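Local coordinates for protein actva-orf6 monooxygenase (PDB 1N5Q) that probably oxidises an aromatic polyketide intermediate in actinorhodin biosynthesis, as a small dimeric member of the antibiotic biosynthesis monooxygenase family, at residues V14-D19 with T57-Y62; P21-K26 with P92-P97. All coordinates share one frame; numbering follows the deposited sequence.

Contact 1. Residues V14-D19 with T57-Y62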
ATOM      1  N   VAL A  14      -6.409  -2.993   1.680  1.00 11.44           N
ATOM      2  CA  VAL A  14      -7.369  -3.643   2.584  1.00  9.84           C
ATOM      3  C   VAL A  14      -6.590  -4.047   3.851  1.00 12.45           C
ATOM      4  O   VAL A  14      -5.659  -4.828   3.648  1.00 10.92           O
ATOM      5  CB  VAL A  14      -8.025  -4.853   1.928  1.00 11.65           C
ATOM      6  CG1 VAL A  14      -9.092  -5.437   2.866  1.00 10.14           C
ATOM      7  CG2 VAL A  14      -8.743  -4.410   0.621  1.00 14.37           C
ATOM      8  N   THR A  15      -7.124  -3.637   4.995  1.00 10.30           N
ATOM      9  CA  THR A  15      -6.437  -3.971   6.253  1.00 11.75           C
ATOM     10  C   THR A  15      -7.248  -4.950   7.055  1.00 10.44           C
ATOM     11  O   THR A  15      -8.458  -4.753   7.289  1.00 11.84           O
ATOM     12  CB  THR A  15      -6.181  -2.690   7.062  1.00 10.74           C
ATOM     13  OG1 THR A  15      -5.267  -1.801   6.332  1.00 14.70           O
ATOM     14  CG2 THR A  15      -5.497  -3.021   8.380  1.00 14.78           C
ATOM     15  N   PHE A  16      -6.662  -6.116   7.402  1.00  9.58           N
ATOM     16  CA  PHE A  16      -7.358  -7.122   8.198  1.00 12.49           C
ATOM     17  C   PHE A  16      -6.831  -7.103   9.618  1.00 11.69           C
ATOM     18  O   PHE A  16      -5.692  -7.522   9.822  1.00 10.41           O
ATOM     19  CB  PHE A  16      -7.073  -8.538   7.625  1.00 10.69           C
ATOM     20  CG  PHE A  16      -7.546  -8.732   6.200  1.00  9.92           C
ATOM     21  CD1 PHE A  16      -6.771  -8.265   5.124  1.00 11.36           C
ATOM     22  CD2 PHE A  16      -8.669  -9.489   5.942  1.00 10.40           C
ATOM     23  CE1 PHE A  16      -7.200  -8.496   3.799  1.00 12.15           C
ATOM     24  CE2 PHE A  16      -9.126  -9.697   4.666  1.00 10.45           C
ATOM     25  CZ  PHE A  16      -8.353  -9.243   3.594  1.00 12.24           C
ATOM     26  N   PRO A  17      -7.597  -6.694  10.609  1.00 13.55           N
ATOM     27  CA  PRO A  17      -7.096  -6.703  11.989  1.00 12.48           C
ATOM     28  C   PRO A  17      -7.076  -8.117  12.563  1.00 13.56           C
ATOM     29  O   PRO A  17      -8.028  -8.909  12.402  1.00 13.90           O
ATOM     30  CB  PRO A  17      -8.149  -5.848  12.720  1.00 16.60           C
ATOM     31  CG  PRO A  17      -9.394  -6.087  11.962  1.00 18.19           C
ATOM     32  CD  PRO A  17      -8.997  -6.226  10.490  1.00 16.28           C
ATOM     33  N   VAL A  18      -5.975  -8.466  13.215  1.00 12.94           N
ATOM     34  CA  VAL A  18      -5.717  -9.849  13.697  1.00 11.82           C
ATOM     35  C   VAL A  18      -5.163  -9.795  15.121  1.00 14.14           C
ATOM     36  O   VAL A  18      -4.772  -8.715  15.559  1.00 14.70           O
ATOM     37  CB  VAL A  18      -4.765 -10.669  12.788  1.00 12.62           C
ATOM     38  CG1 VAL A  18      -5.411 -10.862  11.400  1.00 10.67           C
ATOM     39  CG2 VAL A  18      -3.389 -10.032  12.558  1.00 13.27           C
ATOM     40  N   ASP A  19      -5.127 -11.006  15.735  1.00 14.65           N
ATOM     41  CA  ASP A  19      -4.770 -11.004  17.181  1.00 18.20           C
ATOM     42  C   ASP A  19      -3.304 -11.192  17.453  1.00 20.34           C
ATOM     43  O   ASP A  19      -2.847 -10.990  18.629  1.00 24.70           O
ATOM     44  CB  ASP A  19      -5.669 -12.051  17.870  1.00 18.04           C
ATOM     45  CG  ASP A  19      -5.415 -13.471  17.456  1.00 21.31           C
ATOM     46  OD1 ASP A  19      -4.533 -13.748  16.586  1.00 21.45           O
ATOM     47  OD2 ASP A  19      -6.099 -14.396  18.014  1.00 19.48           O
ATOM     48  N   THR A  57      -0.348  -6.721  14.452  1.00 11.82           N
ATOM     49  CA  THR A  57      -1.796  -6.572  14.543  1.00 14.73           C
ATOM     50  C   THR A  57      -2.624  -6.490  13.259  1.00 12.33           C
ATOM     51  O   THR A  57      -3.849  -6.512  13.394  1.00 11.97           O
ATOM     52  CB  THR A  57      -2.159  -5.246  15.312  1.00 16.78           C
ATOM     53  OG1 THR A  57      -1.776  -4.109  14.527  1.00 18.55           O
ATOM     54  CG2 THR A  57      -1.504  -5.173  16.669  1.00 21.06           C
ATOM     55  N   ALA A  58      -1.945  -6.593  12.091  1.00 12.37           N
ATOM     56  CA  ALA A  58      -2.795  -6.505  10.867  1.00 10.51           C
ATOM     57  C   ALA A  58      -2.058  -7.210   9.746  1.00 11.22           C
ATOM     58  O   ALA A  58      -0.795  -7.303   9.712  1.00 11.70           O
ATOM     59  CB  ALA A  58      -2.912  -5.002  10.540  1.00 12.23           C
ATOM     60  N   VAL A  59      -2.927  -7.625   8.797  1.00 10.81           N
ATOM     61  CA  VAL A  59      -2.427  -8.104   7.497  1.00  9.71           C
ATOM     62  C   VAL A  59      -2.923  -7.044   6.482  1.00  9.27           C
ATOM     63  O   VAL A  59      -4.079  -6.703   6.592  1.00 10.39           O
ATOM     64  CB  VAL A  59      -2.906  -9.488   7.147  1.00 10.45           C
ATOM     65  CG1 VAL A  59      -2.621  -9.841   5.642  1.00 11.48           C
ATOM     66  CG2 VAL A  59      -2.127 -10.531   8.003  1.00 12.02           C
ATOM     67  N   VAL A  60      -1.981  -6.545   5.656  1.00 10.13           N
ATOM     68  CA  VAL A  60      -2.437  -5.492   4.707  1.00  9.59           C
ATOM     69  C   VAL A  60      -2.273  -6.018   3.266  1.00  9.52           C
ATOM     70  O   VAL A  60      -1.182  -6.462   2.961  1.00 10.77           O
ATOM     71  CB  VAL A  60      -1.583  -4.237   4.941  1.00 12.40           C
ATOM     72  CG1 VAL A  60      -1.972  -3.168   3.942  1.00 13.73           C
ATOM     73  CG2 VAL A  60      -1.796  -3.734   6.395  1.00 12.63           C
ATOM     74  N   ASN A  61      -3.341  -5.872   2.473  1.00  7.74           N
ATOM     75  CA  ASN A  61      -3.260  -6.196   1.053  1.00  9.24           C
ATOM     76  C   ASN A  61      -3.170  -4.915   0.190  1.00 11.76           C
ATOM     77  O   ASN A  61      -4.130  -4.162   0.298  1.00 13.90           O
ATOM     78  CB  ASN A  61      -4.486  -6.996   0.687  1.00  9.35           C
ATOM     79  CG  ASN A  61      -4.729  -7.316  -0.783  1.00 13.05           C
ATOM     80  OD1 ASN A  61      -3.793  -7.134  -1.561  1.00 13.78           O
ATOM     81  ND2 ASN A  61      -5.936  -7.732  -1.126  1.00 17.99           N
ATOM     82  N   TYR A  62      -2.109  -4.800  -0.596  1.00 11.71           N
ATOM     83  CA  TYR A  62      -1.993  -3.703  -1.580  1.00 12.31           C
ATOM     84  C   TYR A  62      -2.346  -4.347  -2.939  1.00 11.65           C
ATOM     85  O   TYR A  62      -1.636  -5.256  -3.332  1.00 12.20           O
ATOM     86  CB  TYR A  62      -0.580  -3.137  -1.605  1.00 11.98           C
ATOM     87  CG  TYR A  62      -0.319  -2.018  -2.589  1.00 11.19           C
ATOM     88  CD1 TYR A  62      -0.602  -0.696  -2.254  1.00 11.76           C
ATOM     89  CD2 TYR A  62       0.246  -2.290  -3.820  1.00 14.97           C
ATOM     90  CE1 TYR A  62      -0.341   0.350  -3.107  1.00 11.89           C
ATOM     91  CE2 TYR A  62       0.502  -1.265  -4.730  1.00 14.87           C
ATOM     92  CZ  TYR A  62       0.200   0.034  -4.362  1.00 15.34           C
ATOM     93  OH  TYR A  62       0.458   1.051  -5.267  1.00 12.26           O
TER

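Contact 2. Residues P21-K26 with P92-P97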
ATOM      1  N   PRO A  21       0.948 -12.327  15.505  1.00 17.12           N
ATOM      2  CA  PRO A  21       1.726 -12.865  14.438  1.00 15.48           C
ATOM      3  C   PRO A  21       1.328 -14.247  13.964  1.00 15.28           C
ATOM      4  O   PRO A  21       1.445 -14.604  12.775  1.00 14.56           O
ATOM      5  CB  PRO A  21       3.187 -12.865  14.977  1.00 17.30           C
ATOM      6  CG  PRO A  21       3.098 -12.416  16.382  1.00 21.01           C
ATOM      7  CD  PRO A  21       1.743 -11.875  16.692  1.00 16.85           C
ATOM      8  N   ALA A  22       0.866 -15.090  14.915  1.00 15.34           N
ATOM      9  CA  ALA A  22       0.468 -16.420  14.455  1.00 16.87           C
ATOM     10  C   ALA A  22      -0.730 -16.309  13.493  1.00 16.56           C
ATOM     11  O   ALA A  22      -0.704 -17.016  12.487  1.00 13.45           O
ATOM     12  CB  ALA A  22       0.174 -17.314  15.657  1.00 19.41           C
ATOM     13  N   THR A  23      -1.695 -15.484  13.862  1.00 13.88           N
ATOM     14  CA  THR A  23      -2.847 -15.278  12.945  1.00 13.64           C
ATOM     15  C   THR A  23      -2.393 -14.568  11.665  1.00 13.57           C
ATOM     16  O   THR A  23      -2.813 -14.869  10.555  1.00 12.85           O
ATOM     17  CB  THR A  23      -3.997 -14.552  13.618  1.00 16.31           C
ATOM     18  OG1 THR A  23      -4.441 -15.396  14.758  1.00 16.85           O
ATOM     19  CG2 THR A  23      -5.174 -14.418  12.644  1.00 14.54           C
ATOM     20  N   GLN A  24      -1.461 -13.579  11.828  1.00 12.07           N
ATOM     21  CA  GLN A  24      -0.936 -13.016  10.575  1.00 12.40           C
ATOM     22  C   GLN A  24      -0.445 -14.083   9.584  1.00 13.99           C
ATOM     23  O   GLN A  24      -0.739 -14.075   8.399  1.00 12.35           O
ATOM     24  CB  GLN A  24       0.275 -12.068  10.727  1.00 13.35           C
ATOM     25  CG  GLN A  24      -0.149 -10.840  11.527  1.00 11.74           C
ATOM     26  CD  GLN A  24       1.122 -10.013  11.741  1.00 11.91           C
ATOM     27  OE1 GLN A  24       2.212 -10.489  12.096  1.00 12.42           O
ATOM     28  NE2 GLN A  24       0.985  -8.718  11.431  1.00 12.02           N
ATOM     29  N   HIS A  25       0.363 -15.018  10.068  1.00 14.89           N
ATOM     30  CA  HIS A  25       0.922 -16.071   9.213  1.00 18.53           C
ATOM     31  C   HIS A  25      -0.184 -16.957   8.638  1.00 14.86           C
ATOM     32  O   HIS A  25      -0.138 -17.296   7.430  1.00 17.08           O
ATOM     33  CB  HIS A  25       1.854 -16.928  10.101  1.00 22.23           C
ATOM     34  CG  HIS A  25       2.241 -18.219   9.441  1.00 29.61           C
ATOM     35  ND1 HIS A  25       1.792 -19.448   9.865  1.00 31.55           N
ATOM     36  CD2 HIS A  25       3.011 -18.428   8.340  1.00 31.01           C
ATOM     37  CE1 HIS A  25       2.293 -20.368   9.050  1.00 33.55           C
ATOM     38  NE2 HIS A  25       3.045 -19.787   8.116  1.00 32.77           N
ATOM     39  N   LYS A  26      -1.134 -17.332   9.483  1.00 13.77           N
ATOM     40  CA  LYS A  26      -2.223 -18.176   9.013  1.00 14.94           C
ATOM     41  C   LYS A  26      -3.119 -17.488   7.973  1.00 14.92           C
ATOM     42  O   LYS A  26      -3.525 -18.133   6.970  1.00 12.77           O
ATOM     43  CB  LYS A  26      -3.075 -18.665  10.180  1.00 18.42           C
ATOM     44  CG  LYS A  26      -2.339 -19.641  11.119  1.00 23.32           C
ATOM     45  CD  LYS A  26      -3.386 -20.317  11.994  1.00 29.51           C
ATOM     46  CE  LYS A  26      -4.117 -19.414  12.921  1.00 32.99           C
ATOM     47  NZ  LYS A  26      -5.491 -18.886  12.626  1.00 34.72           N
ATOM     48  N   PRO A  92     -10.029 -18.307  12.652  1.00 19.92           N
ATOM     49  CA  PRO A  92      -9.881 -17.861  14.031  1.00 21.17           C
ATOM     50  C   PRO A  92      -8.769 -16.817  14.174  1.00 21.48           C
ATOM     51  O   PRO A  92      -7.749 -16.936  13.473  1.00 23.83           O
ATOM     52  CB  PRO A  92      -9.497 -19.123  14.801  1.00 24.08           C
ATOM     53  CG  PRO A  92      -9.743 -20.267  13.880  1.00 24.97           C
ATOM     54  CD  PRO A  92      -9.789 -19.774  12.456  1.00 24.92           C
ATOM     55  N   GLY A  93      -8.945 -15.771  14.959  1.00 20.62           N
ATOM     56  CA  GLY A  93      -7.871 -14.804  15.177  1.00 19.97           C
ATOM     57  C   GLY A  93      -8.120 -13.464  14.485  1.00 18.51           C
ATOM     58  O   GLY A  93      -7.451 -12.470  14.802  1.00 17.35           O
ATOM     59  N   LEU A  94      -9.084 -13.443  13.560  1.00 21.35           N
ATOM     60  CA  LEU A  94      -9.475 -12.143  12.970  1.00 21.60           C
ATOM     61  C   LEU A  94     -10.144 -11.332  14.060  1.00 25.08           C
ATOM     62  O   LEU A  94     -10.898 -11.928  14.887  1.00 28.97           O
ATOM     63  CB  LEU A  94     -10.408 -12.391  11.802  1.00 22.26           C
ATOM     64  CG  LEU A  94      -9.864 -12.434  10.381  1.00 26.98           C
ATOM     65  CD1 LEU A  94      -8.730 -13.414  10.159  1.00 27.02           C
ATOM     66  CD2 LEU A  94     -11.066 -12.802   9.523  1.00 29.68           C
ATOM     67  N   MET A  95      -9.910 -10.023  14.166  1.00 23.01           N
ATOM     68  CA  MET A  95     -10.495  -9.237  15.240  1.00 26.66           C
ATOM     69  C   MET A  95     -11.523  -8.211  14.780  1.00 27.61           C
ATOM     70  O   MET A  95     -11.876  -7.345  15.575  1.00 29.52           O
ATOM     71  CB  MET A  95      -9.390  -8.495  16.002  1.00 27.86           C
ATOM     72  CG  MET A  95      -8.449  -9.499  16.701  1.00 31.49           C
ATOM     73  SD  MET A  95      -9.263 -10.226  18.158  1.00 35.54           S
ATOM     74  CE  MET A  95      -9.710 -11.839  17.566  1.00 31.83           C
ATOM     75  N   GLY A  96     -12.004  -8.293  13.547  1.00 23.56           N
ATOM     76  CA  GLY A  96     -12.979  -7.330  13.057  1.00 21.76           C
ATOM     77  C   GLY A  96     -13.020  -7.496  11.531  1.00 20.66           C
ATOM     78  O   GLY A  96     -12.242  -8.218  10.872  1.00 19.53           O
ATOM     79  N   PRO A  97     -13.986  -6.810  10.922  1.00 18.40           N
ATOM     80  CA  PRO A  97     -14.132  -6.886   9.480  1.00 18.40           C
ATOM     81  C   PRO A  97     -12.982  -6.118   8.842  1.00 16.45           C
ATOM     82  O   PRO A  97     -12.419  -5.154   9.361  1.00 16.30           O
ATOM     83  CB  PRO A  97     -15.481  -6.255   9.175  1.00 18.65           C
ATOM     84  CG  PRO A  97     -15.783  -5.442  10.381  1.00 21.87           C
ATOM     85  CD  PRO A  97     -14.985  -5.936  11.566  1.00 19.74           C
TER

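Contact 1. Residues V14-D19 with T57-Y62
V14 to P17 and A58 to Y62 run as adjacent antiparallel strands, with their short axes 4.6 Å apart at closest approach and an angle of 164° between their N-to-C directions. V14 with N61 and F16 with V59 form the hydrogen-bonded pairs; T15 with V60 and P17 with A58 are non-hydrogen-bonded, so the missing N-H of P17 costs this pairing no bond. V14 N gives to N61 O at 2.9 Å, and N61 N returns a bond to V14 O at 2.8 Å. F16 N meets V59 O at 2.8 Å, and V59 N bonds back to F16 O. Beyond the last bridge pair, P17 with A58, V18 N still reaches T57 O at 2.9 Å, approaching from above the carbonyl plane, 42° out of it.

F16, V14, V59 and N61 share one face of the sheet. With chi1 at -61°, CG of F16 lies beside its own backbone N, which brings the ring edge to V59: CD1 is 3.4 Å from V59 O, with the oxygen in the ring plane. That carbonyl therefore takes the F16 N-H and also borders the F16 ring. On the other face T15 OG1 runs alongside V60 CG2, while T15 CG2 rests 3.9 Å from A58 CB. V18 lays CG2 against the T57 carbonyl, 3.6 Å from its oxygen.

L27 of helix 21-31 covers F16 and V59, whereas M103 of the second subunit packs on V60. Five backbone bonds thus fix the register. The helix-side face is mostly apolar but also carries N61, near a bound hexaethylene glycol, consistent with a pocket there; the face of T15 and V60 meets the second subunit at V60, consistent with the dimeric alpha/beta-barrel clan.

Contact 2. Residues P21-K26 with P92-P97
T23 turns its side chain onto the backbone of G93, and its two branches meet different parts of that glycine. Its OG1 lies 3.5 Å from G93 CA, while CG2 sits 3.6 Å from G93 C, so both branches come to G93 from the same side, the hydroxyl at CA and the methyl at the carbonyl carbon. The hydroxyl is placed beside the T23 backbone N (chi1 -61°), from where it bonds D19 OD1, in the turn ahead of the helix. The close approach relies on the bare CA of G93, whose phi of 108° is readily reached by glycine.

One helical turn on, K26 bends at chi3 and chi4 to bring its ammonium group to the loop. NZ of K26 reaches P92 O at 3.1 Å in a weak hydrogen bond. L94 adds little, its CD1 standing 4.5 Å from T23 CG2.

Only 148 Å² is buried in all, a modest surface contact. It sets the first turns of helix 21-31, directly after strand 10-17, against the loop that leads from helix 79-89 into strand 99-109, the strand next to 10-17 in the sheet.

Overall arrangement
Contacts 1 and 2 lie with their centres 8 Å apart, on the same side of the chain's centre. Their segments alternate along the sequence: 14-19, 21-26, 57-62, 92-97. The strand of 14-19 runs through a short turn into the helix of 21-26. Two probable hydrogen bonds join the contacts: P17 O to M95 N at 2.8 Å, and A58 O to Q24 NE2 at 2.9 Å. Contact 1 pairs the two central strands, and the smaller contact 2 sets the helix start beside the approach to strand 99-109, outermost in this chain's sheet. Together they join parts far apart in sequence within the ferredoxin-like alpha/beta fold, whose sheets build the dimeric barrel of this clan.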